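Local structure of trehalose synthase regulatory protein (Candida albicans, 5HUS) at residues Y262-K267 against A289-V294. The protein probably takes part in regulating trehalose synthesis, its C-terminal domain belonging to the trehalose-phosphatase family of the HAD clan. Numbering follows the deposited sequence.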
# COMPACT_ATOMS: atom_id res chain seq x y z
N TYR A 262 6.21 -4.80 9.51
CA TYR A 262 5.92 -6.16 9.03
C TYR A 262 7.05 -6.72 8.17
O TYR A 262 7.50 -7.85 8.38
CB TYR A 262 4.60 -6.19 8.23
CG TYR A 262 4.31 -7.55 7.62
CD1 TYR A 262 4.31 -8.70 8.40
CD2 TYR A 262 4.03 -7.68 6.27
CE1 TYR A 262 4.06 -9.95 7.85
CE2 TYR A 262 3.77 -8.92 5.71
CZ TYR A 262 3.78 -10.05 6.50
OH TYR A 262 3.52 -11.28 5.95
N VAL A 263 7.52 -5.93 7.20
CA VAL A 263 8.60 -6.39 6.33
C VAL A 263 9.88 -6.58 7.14
O VAL A 263 10.62 -7.53 6.89
CB VAL A 263 8.82 -5.42 5.16
CG1 VAL A 263 10.05 -5.81 4.36
CG2 VAL A 263 7.59 -5.44 4.26
N ASN A 264 10.13 -5.70 8.11
CA ASN A 264 11.29 -5.86 9.00
C ASN A 264 11.24 -7.18 9.75
O ASN A 264 12.25 -7.86 9.91
CB ASN A 264 11.37 -4.71 10.00
CG ASN A 264 11.91 -3.43 9.39
OD1 ASN A 264 12.43 -3.44 8.28
ND2 ASN A 264 11.78 -2.32 10.11
N SER A 265 10.04 -7.55 10.19
CA SER A 265 9.84 -8.76 10.97
C SER A 265 10.01 -10.03 10.13
O SER A 265 10.23 -11.11 10.67
CB SER A 265 8.46 -8.75 11.64
OG SER A 265 7.43 -9.09 10.73
N LEU A 266 9.92 -9.90 8.81
CA LEU A 266 10.05 -11.04 7.91
C LEU A 266 11.47 -11.60 7.85
O LEU A 266 11.71 -12.65 7.26
CB LEU A 266 9.60 -10.67 6.50
CG LEU A 266 8.09 -10.50 6.31
CD1 LEU A 266 7.78 -10.03 4.89
CD2 LEU A 266 7.36 -11.79 6.62
N LYS A 267 12.41 -10.89 8.47
CA LYS A 267 13.81 -11.29 8.41
C LYS A 267 14.01 -12.67 9.05
O LYS A 267 14.98 -13.36 8.76
CB LYS A 267 14.70 -10.24 9.09
CG LYS A 267 16.19 -10.44 8.87
CD LYS A 267 16.92 -9.15 8.47
CE LYS A 267 17.14 -9.08 6.96
NZ LYS A 267 18.34 -8.30 6.55
N ALA A 289 10.11 3.36 11.27
CA ALA A 289 10.72 2.05 11.46
C ALA A 289 11.49 1.62 10.21
O ALA A 289 12.16 0.59 10.22
CB ALA A 289 9.67 1.02 11.81
N ALA A 290 11.40 2.42 9.15
CA ALA A 290 12.19 2.15 7.95
C ALA A 290 13.68 2.22 8.28
O ALA A 290 14.11 3.08 9.04
CB ALA A 290 11.85 3.13 6.83
N THR A 291 14.46 1.30 7.72
CA THR A 291 15.90 1.30 7.97
C THR A 291 16.61 2.40 7.19
O THR A 291 17.49 3.08 7.72
CB THR A 291 16.53 -0.06 7.59
OG1 THR A 291 15.82 -1.12 8.24
CG2 THR A 291 18.00 -0.10 8.00
N TYR A 292 16.21 2.57 5.93
CA TYR A 292 16.88 3.50 5.02
C TYR A 292 15.99 4.66 4.60
O TYR A 292 14.76 4.57 4.67
CB TYR A 292 17.35 2.75 3.76
CG TYR A 292 18.39 1.69 4.00
CD1 TYR A 292 19.75 1.99 3.89
CD2 TYR A 292 18.03 0.39 4.32
CE1 TYR A 292 20.71 1.02 4.10
CE2 TYR A 292 18.99 -0.59 4.53
CZ TYR A 292 20.33 -0.27 4.42
OH TYR A 292 21.28 -1.24 4.63
N GLY A 293 16.60 5.74 4.14
CA GLY A 293 15.86 6.86 3.59
C GLY A 293 16.39 7.33 2.24
O GLY A 293 17.59 7.28 1.99
N VAL A 294 15.48 7.77 1.36
CA VAL A 294 15.84 8.42 0.10
C VAL A 294 15.13 9.75 -0.01
O VAL A 294 14.00 9.89 0.44
CB VAL A 294 15.47 7.58 -1.15
CG1 VAL A 294 16.66 6.79 -1.65
CG2 VAL A 294 14.26 6.70 -0.87
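With CG of Asn-264 lying anti to its own carbonyl carbon (chi1 -77°), the carboxamide of this helical residue is carried out toward Ala-289 and Thr-291, and a small second torsion sets which end of the amide faces which neighbour. The amide nitrogen turns to the backbone of Ala-289: ND2 of Asn-264 donates to O of Ala-289 at 2.9 Å, in a somewhat bent bond with an N-H...O angle of 141°. Seen from the donor, the acceptor lies almost exactly in the amide plane; seen from the acceptor, the donor stands above the carbonyl plane, 39° out of it. The methyl of Ala-289 adds a looser approach, its CB 4.3 Å from ND2 of Asn-264. At the other end of the amide, OD1 of Asn-264 comes no nearer than 4.1 Å to OG1 of Thr-291; this oxygen instead accepts a hydrogen bond from the hydroxyl of Thr-275, which in turn accepts one from the backbone N of Thr-291. The example illustrates how one asparagine, using both ends of its amide, can tie a helix to a loop and a strand with little buried surface. Here it links helix 254-265 to the loop entering strand 292-294, while Thr-275 belongs to the adjacent parallel strand 272-278 of the central HAD-type sheet.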